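Long-range contacts in Rho guanine nucleotide exchange factor 11 (Homo sapiens, PDB 5JHH), which probably activates a Rho-family GTPase by promoting exchange of its bound GDP for GTP, through tandem DH and PH domains: residues D45-Q50 and Q146-H151; L260-S265 and Q343-V348; E278-L283 and V313-A318. One frame throughout, in Å; residues are numbered along the deposited sequence.

Interaction 1. Residues D45-Q50 and Q146-H151; sequences DLIFYQ and QEAESH
Ile47 meets Ala148 and His151 through two separate branches. At CB the side chain heads toward helix 139-150 and divides. CG2, anti to the backbone N (CG1 at chi1 -61°), reaches the carbonyl oxygen of Ala148, with Ile47 CG2 to Ala148 O at 3.4 Å, and lies 3.9 Å from Ala148 CB. The other branch runs through CG1 to CD1, which sits over the centre of the imidazole in a CH-pi contact: Ile47 CD1 is 3.6 Å from the His151 ring centroid and only 7° off its normal. An alanine at His151 would remove this flat lid and would probably leave Ile47 CD1 facing a gap. The two helices, 18-54 and 139-150, run antiparallel within the all-helical DH (RhoGEF) domain, their local axes 9.7 Å apart, and the Ala148 methyl is touched by both Ile47 and Phe48. Phe48 CE1 packs on Ala148 CB at 3.6 Å, while the ring presents its CZ edge to Glu149 CG, 4.0 Å away and near the ring plane. The Glu149 and Phe48 side chains cross at about a right angle; the Glu149 carboxylate goes on to accept a hydrogen bond at OE2 from Leu159 N. Leu159 and Leu162 also pack against Phe48.

Interaction 2. Residues L260-S265 and Q343-V348; sequences LTWRIS and QIYELV
The PH-domain barrel joins its two sheets where its first and last strands, 254-263 and 345-348, pair antiparallel at 143° between their directions, with Thr261 and Val348 as a hydrogen-bonded pair. Thr261 N donates to Val348 O at 2.7 Å, nearly straight at 171°, and Val348 N returns a more bent bond to Thr261 O. Two residues on, Arg263 N bonds to Glu346 O. Strand 330-335 flanks 345-348 on its other side, and strand 269-277 flanks 254-263, so each strand also belongs to its own sheet of the PH fold. The face bearing Trp262 and Leu347 is turned to the core. Trp262 CG is anti to the backbone N (chi1 -166°), which carries the indole along to Tyr345: Trp262 CZ2 and Tyr345 CE2 are 3.3 Å apart, but the near-parallel rings are slid so far that they barely overlap. Leu347 CD2 packs 4.1 Å from Trp262 CB. A water at the indole edge accepts a weak bond from Trp262 NE1 and a 2.6 Å bond from Glu346 N, and donates to Arg263 O and Ile344 O, bridging the strands where they diverge. On the face bearing Thr261 and Val348, the Arg263 chain, bent at chi2 and chi3, lays one guanidinium face on Val348 CG2, 3.4 Å from Arg263 CZ. Glu346 OE2 makes a salt bridge at 3.1 Å with Arg263 NH2, which approaches from above the carboxylate plane, and also accepts a weak bond from Arg263 NE; NH2 has a second salt bridge, to Asp327.

Interaction 3. Residues E278-L283 and V313-A318; sequences EDLLVL and VLKLNA
Leu280 and Lys315 lie side by side and point the same way from a non-hydrogen-bonded pair of antiparallel strands, with Leu280 CD2 3.9 Å from Lys315 CG. The Leu280 side chain leans toward the neighbouring strand, CG anti to the carbonyl carbon (chi1 -52°), and its methyls also slant across Val313: Leu280 CD2 to Val313 CG1 is 4.1 Å. Leu281 and Leu314 project from the reverse face, where Leu281 CD2 and Leu314 CD1 approach to 4.3 Å. Their backbones hold each other by two hydrogen bonds, Leu281 N to Leu314 O and Leu314 N to Leu281 O, both 3.0 Å. Leu316 continues the pairing beyond Lys315. Its N bonds to Asp279 O at 3.0 Å, close to straight at 174°, and its side chain folds back over the start of the opposite segment, bringing Leu316 CD1 within 3.3 Å of Glu278 O and Leu316 CD2 near Leu281 CB. Asp279 O is gripped a second time by a water that accepts from Asn317 N, while the Asp279 carboxylate forms a salt bridge with Arg252. Against the Leu281 and Leu314 face pack Ile333, which touches both, and Cys335 and Tyr345, which touch Leu314. This face thus looks inward, with Leu280, Val313 and Lys315 on the other, as where one sheet packs on the other in the partly open, two-sheet beta-barrel of the PH fold.

Overall arrangement
From the N terminus, helix 18-54 carries the first half of interaction 1 near its C-terminal end; after mostly helical segments, 146-151 closes that loop, tying helix 18-54 to helix 139-150 and the turn after it within the DH domain. Helix 189-227 runs on toward the PH domain, where 260-265 opens interaction 2. Before 343-348 closes it, joining strands 254-263 and 345-348, interaction 3 opens at 278-283 and closes at 313-318, joining strands 280-287 and 313-315; it is nested, and no contacts cross. Interactions 2 and 3, centres about 15 Å apart, meet where Tyr345 and Trp262 pack on Leu283. Interaction 1 lies apart, its centre about 52 Å from that of interaction 2.

Interaction 1. Residues D45-Q50 and Q146-H151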
loop_
_atom_site.group_PDB
_atom_site.type_symbol
_atom_site.label_atom_id
_atom_site.label_comp_id
_atom_site.label_asym_id
_atom_site.label_seq_id
_atom_site.Cartn_x
_atom_site.Cartn_y
_atom_site.Cartn_z
ATOM N N ASP A 45 -0.912 -18.919 -13.896
ATOM C CA ASP A 45 -1.674 -20.148 -14.136
ATOM C C ASP A 45 -0.769 -21.279 -14.575
ATOM O O ASP A 45 -0.776 -22.351 -14.016
ATOM C CB ASP A 45 -2.718 -19.901 -15.201
ATOM C CG ASP A 45 -3.631 -21.062 -15.385
ATOM O OD1 ASP A 45 -4.036 -21.616 -14.364
ATOM O OD2 ASP A 45 -3.962 -21.414 -16.539
ATOM N N LEU A 46 0.041 -21.012 -15.573
ATOM C CA LEU A 46 0.721 -22.070 -16.222
ATOM C C LEU A 46 1.969 -22.458 -15.430
ATOM O O LEU A 46 2.222 -23.624 -15.273
ATOM C CB LEU A 46 1.062 -21.654 -17.661
ATOM C CG LEU A 46 2.249 -22.383 -18.332
ATOM C CD1 LEU A 46 1.830 -23.779 -18.809
ATOM C CD2 LEU A 46 2.869 -21.547 -19.464
ATOM N N ILE A 47 2.767 -21.502 -14.962
ATOM C CA ILE A 47 4.042 -21.847 -14.343
ATOM C C ILE A 47 3.845 -22.333 -12.900
ATOM O O ILE A 47 4.618 -23.176 -12.434
ATOM C CB ILE A 47 5.022 -20.660 -14.328
ATOM C CG1 ILE A 47 5.346 -20.180 -15.746
ATOM C CG2 ILE A 47 6.317 -21.020 -13.623
ATOM C CD1 ILE A 47 5.923 -21.236 -16.655
ATOM N N PHE A 48 2.821 -21.823 -12.204
ATOM C CA PHE A 48 2.663 -22.131 -10.802
ATOM C C PHE A 48 1.431 -22.982 -10.525
ATOM O O PHE A 48 1.536 -24.144 -10.118
ATOM C CB PHE A 48 2.648 -20.850 -9.986
ATOM C CG PHE A 48 3.960 -20.082 -10.019
ATOM C CD1 PHE A 48 5.007 -20.441 -9.206
ATOM C CD2 PHE A 48 4.157 -19.063 -10.919
ATOM C CE1 PHE A 48 6.211 -19.769 -9.259
ATOM C CE2 PHE A 48 5.343 -18.339 -10.937
ATOM C CZ PHE A 48 6.387 -18.719 -10.133
ATOM N N TYR A 49 0.264 -22.395 -10.715
ATOM C CA TYR A 49 -0.981 -22.985 -10.264
ATOM C C TYR A 49 -1.220 -24.375 -10.813
ATOM O O TYR A 49 -1.393 -25.321 -10.046
ATOM C CB TYR A 49 -2.182 -22.086 -10.616
ATOM C CG TYR A 49 -3.497 -22.719 -10.237
ATOM C CD1 TYR A 49 -3.798 -23.016 -8.932
ATOM C CD2 TYR A 49 -4.427 -23.055 -11.215
ATOM C CE1 TYR A 49 -5.008 -23.640 -8.581
ATOM C CE2 TYR A 49 -5.629 -23.663 -10.900
ATOM C CZ TYR A 49 -5.918 -23.944 -9.580
ATOM O OH TYR A 49 -7.109 -24.516 -9.293
ATOM N N GLN A 50 -1.164 -24.506 -12.130
ATOM C CA GLN A 50 -1.464 -25.797 -12.786
ATOM C C GLN A 50 -0.449 -26.856 -12.465
ATOM O O GLN A 50 -0.809 -28.016 -12.286
ATOM C CB GLN A 50 -1.550 -25.671 -14.292
ATOM C CG GLN A 50 -2.662 -24.748 -14.747
ATOM C CD GLN A 50 -4.046 -25.267 -14.465
ATOM O OE1 GLN A 50 -4.263 -26.458 -14.311
ATOM N NE2 GLN A 50 -4.998 -24.352 -14.365
ATOM N N GLN A 146 12.147 -23.034 -6.916
ATOM C CA GLN A 146 13.317 -22.499 -7.612
ATOM C C GLN A 146 13.200 -22.751 -9.090
ATOM O O GLN A 146 13.504 -21.894 -9.889
ATOM C CB GLN A 146 14.609 -23.144 -7.152
ATOM C CG GLN A 146 15.060 -22.727 -5.784
ATOM C CD GLN A 146 16.206 -23.599 -5.289
ATOM O OE1 GLN A 146 16.849 -24.312 -6.078
ATOM N NE2 GLN A 146 16.466 -23.554 -3.984
ATOM N N GLU A 147 12.795 -23.960 -9.446
ATOM C CA GLU A 147 12.662 -24.334 -10.849
ATOM C C GLU A 147 11.623 -23.458 -11.537
ATOM O O GLU A 147 11.826 -22.960 -12.627
ATOM C CB GLU A 147 12.244 -25.810 -10.950
ATOM C CG GLU A 147 13.157 -26.702 -11.798
ATOM C CD GLU A 147 13.441 -28.080 -11.154
ATOM O OE1 GLU A 147 12.724 -29.061 -11.486
ATOM O OE2 GLU A 147 14.386 -28.199 -10.317
ATOM N N ALA A 148 10.486 -23.275 -10.891
ATOM C CA ALA A 148 9.388 -22.499 -11.494
ATOM C C ALA A 148 9.831 -21.059 -11.719
ATOM O O ALA A 148 9.619 -20.487 -12.791
ATOM C CB ALA A 148 8.157 -22.529 -10.587
ATOM N N GLU A 149 10.498 -20.509 -10.713
ATOM C CA GLU A 149 10.949 -19.125 -10.758
ATOM C C GLU A 149 12.119 -18.928 -11.709
ATOM O O GLU A 149 12.372 -17.801 -12.150
ATOM C CB GLU A 149 11.270 -18.627 -9.349
ATOM C CG GLU A 149 10.013 -18.463 -8.516
ATOM C CD GLU A 149 10.257 -18.102 -7.079
ATOM O OE1 GLU A 149 11.435 -18.155 -6.669
ATOM O OE2 GLU A 149 9.252 -17.799 -6.357
ATOM N N SER A 150 12.747 -20.020 -12.138
ATOM C CA SER A 150 13.830 -19.885 -13.117
ATOM C C SER A 150 13.290 -19.748 -14.539
ATOM O O SER A 150 13.985 -19.364 -15.447
ATOM C CB SER A 150 14.793 -21.083 -13.014
ATOM O OG SER A 150 14.315 -22.151 -13.800
ATOM N N HIS A 151 12.022 -20.034 -14.728
ATOM C CA HIS A 151 11.421 -19.922 -16.031
ATOM C C HIS A 151 11.464 -18.475 -16.514
ATOM O O HIS A 151 11.316 -17.572 -15.710
ATOM C CB HIS A 151 9.984 -20.402 -15.942
ATOM C CG HIS A 151 9.480 -20.974 -17.213
ATOM N ND1 HIS A 151 9.434 -22.333 -17.454
ATOM C CD2 HIS A 151 9.039 -20.368 -18.343
ATOM C CE1 HIS A 151 8.951 -22.542 -18.670
ATOM N NE2 HIS A 151 8.704 -21.368 -19.231
#

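Interaction 2. Residues L260-S265 and Q343-V348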
loop_
_atom_site.group_PDB
_atom_site.type_symbol
_atom_site.label_atom_id
_atom_site.label_comp_id
_atom_site.label_asym_id
_atom_site.label_seq_id
_atom_site.Cartn_x
_atom_site.Cartn_y
_atom_site.Cartn_z
ATOM N N LEU A 260 1.635 1.170 23.126
ATOM C CA LEU A 260 1.438 2.411 23.871
ATOM C C LEU A 260 2.098 2.238 25.241
ATOM O O LEU A 260 2.132 1.136 25.796
ATOM C CB LEU A 260 -0.062 2.684 24.067
ATOM C CG LEU A 260 -0.822 3.116 22.807
ATOM C CD1 LEU A 260 -2.309 3.199 23.089
ATOM C CD2 LEU A 260 -0.316 4.447 22.268
ATOM N N THR A 261 2.627 3.319 25.789
ATOM C CA THR A 261 3.178 3.254 27.131
ATOM C C THR A 261 2.170 3.879 28.094
ATOM O O THR A 261 1.720 4.991 27.892
ATOM C CB THR A 261 4.548 3.946 27.205
ATOM O OG1 THR A 261 5.423 3.347 26.247
ATOM C CG2 THR A 261 5.161 3.758 28.577
ATOM N N TRP A 262 1.816 3.133 29.122
ATOM C CA TRP A 262 0.902 3.583 30.175
ATOM C C TRP A 262 1.592 4.238 31.390
ATOM O O TRP A 262 2.253 3.567 32.177
ATOM C CB TRP A 262 0.161 2.359 30.674
ATOM C CG TRP A 262 -1.013 2.603 31.504
ATOM C CD1 TRP A 262 -1.523 3.809 31.922
ATOM C CD2 TRP A 262 -1.845 1.587 32.055
ATOM N NE1 TRP A 262 -2.641 3.579 32.702
ATOM C CE2 TRP A 262 -2.841 2.220 32.806
ATOM C CE3 TRP A 262 -1.819 0.191 32.008
ATOM C CZ2 TRP A 262 -3.847 1.505 33.445
ATOM C CZ3 TRP A 262 -2.810 -0.524 32.656
ATOM C CH2 TRP A 262 -3.812 0.130 33.361
ATOM N N ARG A 263 1.377 5.542 31.552
ATOM C CA ARG A 263 1.833 6.310 32.726
ATOM C C ARG A 263 0.843 6.109 33.878
ATOM O O ARG A 263 -0.127 6.862 34.029
ATOM C CB ARG A 263 1.921 7.800 32.376
ATOM C CG ARG A 263 3.285 8.415 32.524
ATOM C CD ARG A 263 3.926 8.758 31.190
ATOM N NE ARG A 263 3.383 9.974 30.597
ATOM C CZ ARG A 263 4.024 10.746 29.716
ATOM N NH1 ARG A 263 5.246 10.448 29.322
ATOM N NH2 ARG A 263 3.425 11.821 29.196
ATOM N N ILE A 264 1.098 5.076 34.667
ATOM C CA ILE A 264 0.155 4.559 35.650
ATOM C C ILE A 264 0.240 5.356 36.984
ATOM O O ILE A 264 -0.760 5.577 37.665
ATOM C CB ILE A 264 0.419 3.041 35.837
ATOM C CG1 ILE A 264 -0.854 2.288 36.203
ATOM C CG2 ILE A 264 1.534 2.778 36.847
ATOM C CD1 ILE A 264 -0.773 0.818 35.865
ATOM N N SER A 265 1.443 5.787 37.332
ATOM C CA SER A 265 1.686 6.668 38.463
ATOM C C SER A 265 2.666 7.682 37.925
ATOM O O SER A 265 2.891 7.726 36.711
ATOM C CB SER A 265 2.332 5.903 39.618
ATOM O OG SER A 265 3.753 5.902 39.491
ATOM N N GLN A 343 -9.102 8.124 38.601
ATOM C CA GLN A 343 -7.934 8.297 37.737
ATOM C C GLN A 343 -8.190 8.106 36.216
ATOM O O GLN A 343 -9.055 7.344 35.738
ATOM C CB GLN A 343 -6.750 7.439 38.201
ATOM C CG GLN A 343 -6.229 7.776 39.594
ATOM C CD GLN A 343 -6.709 6.800 40.677
ATOM O OE1 GLN A 343 -7.746 6.136 40.546
ATOM N NE2 GLN A 343 -5.937 6.702 41.748
ATOM N N ILE A 344 -7.416 8.893 35.495
ATOM C CA ILE A 344 -7.418 8.955 34.068
ATOM C C ILE A 344 -6.340 7.999 33.629
ATOM O O ILE A 344 -5.302 7.936 34.283
ATOM C CB ILE A 344 -7.035 10.391 33.656
ATOM C CG1 ILE A 344 -8.253 11.305 33.855
ATOM C CG2 ILE A 344 -6.485 10.458 32.241
ATOM C CD1 ILE A 344 -7.930 12.787 33.858
ATOM N N TYR A 345 -6.583 7.285 32.530
ATOM C CA TYR A 345 -5.545 6.504 31.853
ATOM C C TYR A 345 -4.736 7.444 31.012
ATOM O O TYR A 345 -5.287 8.152 30.150
ATOM C CB TYR A 345 -6.147 5.456 30.941
ATOM C CG TYR A 345 -6.867 4.348 31.665
ATOM C CD1 TYR A 345 -8.125 4.538 32.216
ATOM C CD2 TYR A 345 -6.291 3.100 31.774
ATOM C CE1 TYR A 345 -8.795 3.487 32.837
ATOM C CE2 TYR A 345 -6.956 2.048 32.374
ATOM C CZ TYR A 345 -8.204 2.239 32.912
ATOM O OH TYR A 345 -8.829 1.158 33.523
ATOM N N GLU A 346 -3.437 7.487 31.278
ATOM C CA GLU A 346 -2.564 8.382 30.535
ATOM C C GLU A 346 -1.724 7.505 29.633
ATOM O O GLU A 346 -0.985 6.641 30.129
ATOM C CB GLU A 346 -1.647 9.218 31.452
ATOM C CG GLU A 346 -0.668 10.112 30.673
ATOM C CD GLU A 346 0.162 11.042 31.544
ATOM O OE1 GLU A 346 0.052 10.925 32.794
ATOM O OE2 GLU A 346 0.922 11.887 30.978
ATOM N N LEU A 347 -1.837 7.721 28.317
ATOM C CA LEU A 347 -1.223 6.817 27.363
ATOM C C LEU A 347 -0.259 7.566 26.485
ATOM O O LEU A 347 -0.520 8.732 26.101
ATOM C CB LEU A 347 -2.301 6.113 26.557
ATOM C CG LEU A 347 -3.101 5.113 27.396
ATOM C CD1 LEU A 347 -4.290 4.632 26.597
ATOM C CD2 LEU A 347 -2.265 3.914 27.824
ATOM N N VAL A 348 0.860 6.909 26.162
ATOM C CA VAL A 348 1.922 7.545 25.356
ATOM C C VAL A 348 2.240 6.702 24.106
ATOM O O VAL A 348 2.554 5.527 24.192
ATOM C CB VAL A 348 3.222 7.797 26.183
ATOM C CG1 VAL A 348 4.168 8.787 25.480
ATOM C CG2 VAL A 348 2.880 8.323 27.556
HETATM O O HOH W 1 -2.669 6.449 33.515
#

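Interaction 3. Residues E278-L283 and V313-A318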
loop_
_atom_site.group_PDB
_atom_site.type_symbol
_atom_site.label_atom_id
_atom_site.label_comp_id
_atom_site.label_asym_id
_atom_site.label_seq_id
_atom_site.Cartn_x
_atom_site.Cartn_y
_atom_site.Cartn_z
ATOM N N GLU A 278 -14.364 -2.370 18.345
ATOM C CA GLU A 278 -15.499 -1.529 18.053
ATOM C C GLU A 278 -16.106 -0.934 19.328
ATOM O O GLU A 278 -16.532 0.239 19.373
ATOM C CB GLU A 278 -16.553 -2.357 17.369
ATOM C CG GLU A 278 -16.328 -2.470 15.891
ATOM C CD GLU A 278 -17.520 -3.121 15.213
ATOM O OE1 GLU A 278 -18.108 -4.064 15.828
ATOM O OE2 GLU A 278 -17.848 -2.682 14.077
ATOM N N ASP A 279 -16.126 -1.749 20.368
ATOM C CA ASP A 279 -16.870 -1.397 21.568
ATOM C C ASP A 279 -15.953 -1.228 22.781
ATOM O O ASP A 279 -16.353 -0.616 23.759
ATOM C CB ASP A 279 -17.921 -2.475 21.816
ATOM C CG ASP A 279 -17.320 -3.896 21.827
ATOM O OD1 ASP A 279 -16.120 -4.109 21.524
ATOM O OD2 ASP A 279 -18.051 -4.833 22.155
ATOM N N LEU A 280 -14.729 -1.755 22.685
ATOM C CA LEU A 280 -13.773 -1.810 23.798
ATOM C C LEU A 280 -12.380 -1.390 23.373
ATOM O O LEU A 280 -11.967 -1.676 22.266
ATOM C CB LEU A 280 -13.651 -3.239 24.352
ATOM C CG LEU A 280 -14.981 -3.904 24.710
ATOM C CD1 LEU A 280 -14.806 -5.369 25.038
ATOM C CD2 LEU A 280 -15.637 -3.139 25.852
ATOM N N LEU A 281 -11.664 -0.742 24.289
ATOM C CA LEU A 281 -10.211 -0.615 24.250
ATOM C C LEU A 281 -9.598 -1.635 25.212
ATOM O O LEU A 281 -9.981 -1.663 26.372
ATOM C CB LEU A 281 -9.807 0.773 24.701
ATOM C CG LEU A 281 -8.320 1.118 24.602
ATOM C CD1 LEU A 281 -7.946 1.239 23.135
ATOM C CD2 LEU A 281 -7.986 2.415 25.355
ATOM N N VAL A 282 -8.677 -2.484 24.747
ATOM C CA VAL A 282 -8.146 -3.552 25.604
ATOM C C VAL A 282 -6.641 -3.411 25.735
ATOM O O VAL A 282 -5.926 -3.239 24.743
ATOM C CB VAL A 282 -8.600 -5.005 25.229
ATOM C CG1 VAL A 282 -9.760 -5.036 24.257
ATOM C CG2 VAL A 282 -7.470 -5.855 24.721
ATOM N N LEU A 283 -6.184 -3.418 26.989
ATOM C CA LEU A 283 -4.793 -3.169 27.322
ATOM C C LEU A 283 -4.106 -4.486 27.675
ATOM O O LEU A 283 -4.530 -5.210 28.586
ATOM C CB LEU A 283 -4.698 -2.203 28.487
ATOM C CG LEU A 283 -5.535 -0.935 28.365
ATOM C CD1 LEU A 283 -5.585 -0.194 29.689
ATOM C CD2 LEU A 283 -4.972 -0.028 27.290
ATOM N N VAL A 313 -9.665 -3.316 30.562
ATOM C CA VAL A 313 -10.635 -3.156 29.505
ATOM C C VAL A 313 -11.450 -1.908 29.771
ATOM O O VAL A 313 -11.889 -1.669 30.889
ATOM C CB VAL A 313 -11.589 -4.338 29.467
ATOM C CG1 VAL A 313 -12.630 -4.149 28.376
ATOM C CG2 VAL A 313 -10.815 -5.612 29.249
ATOM N N LEU A 314 -11.664 -1.117 28.735
ATOM C CA LEU A 314 -12.494 0.090 28.821
ATOM C C LEU A 314 -13.614 -0.017 27.819
ATOM O O LEU A 314 -13.398 -0.475 26.719
ATOM C CB LEU A 314 -11.632 1.334 28.540
ATOM C CG LEU A 314 -10.492 1.480 29.560
ATOM C CD1 LEU A 314 -9.580 2.659 29.293
ATOM C CD2 LEU A 314 -11.087 1.593 30.959
ATOM N N LYS A 315 -14.810 0.393 28.220
ATOM C CA LYS A 315 -15.945 0.479 27.326
ATOM C C LYS A 315 -15.983 1.855 26.692
ATOM O O LYS A 315 -16.019 2.885 27.374
ATOM C CB LYS A 315 -17.236 0.195 28.072
ATOM C CG LYS A 315 -17.272 -1.174 28.732
ATOM C CD LYS A 315 -18.717 -1.655 28.812
ATOM C CE LYS A 315 -18.898 -2.865 29.719
ATOM N NZ LYS A 315 -19.299 -2.469 31.096
ATOM N N LEU A 316 -15.984 1.859 25.368
ATOM C CA LEU A 316 -15.860 3.070 24.606
ATOM C C LEU A 316 -17.065 3.953 24.754
ATOM O O LEU A 316 -16.979 5.131 24.470
ATOM C CB LEU A 316 -15.626 2.736 23.136
ATOM C CG LEU A 316 -14.296 2.042 22.786
ATOM C CD1 LEU A 316 -14.293 1.674 21.328
ATOM C CD2 LEU A 316 -13.086 2.905 23.100
ATOM N N ASN A 317 -18.188 3.414 25.206
ATOM C CA ASN A 317 -19.370 4.257 25.427
ATOM C C ASN A 317 -19.357 5.005 26.759
ATOM O O ASN A 317 -20.255 5.805 27.025
ATOM C CB ASN A 317 -20.651 3.424 25.348
ATOM C CG ASN A 317 -20.672 2.306 26.345
ATOM O OD1 ASN A 317 -19.868 2.261 27.267
ATOM N ND2 ASN A 317 -21.565 1.378 26.146
ATOM N N ALA A 318 -18.331 4.736 27.565
ATOM C CA ALA A 318 -18.183 5.264 28.918
ATOM C C ALA A 318 -16.807 5.916 29.102
ATOM O O ALA A 318 -16.183 5.794 30.175
ATOM C CB ALA A 318 -18.359 4.131 29.927
HETATM O O HOH W 2 -18.971 0.480 24.349
#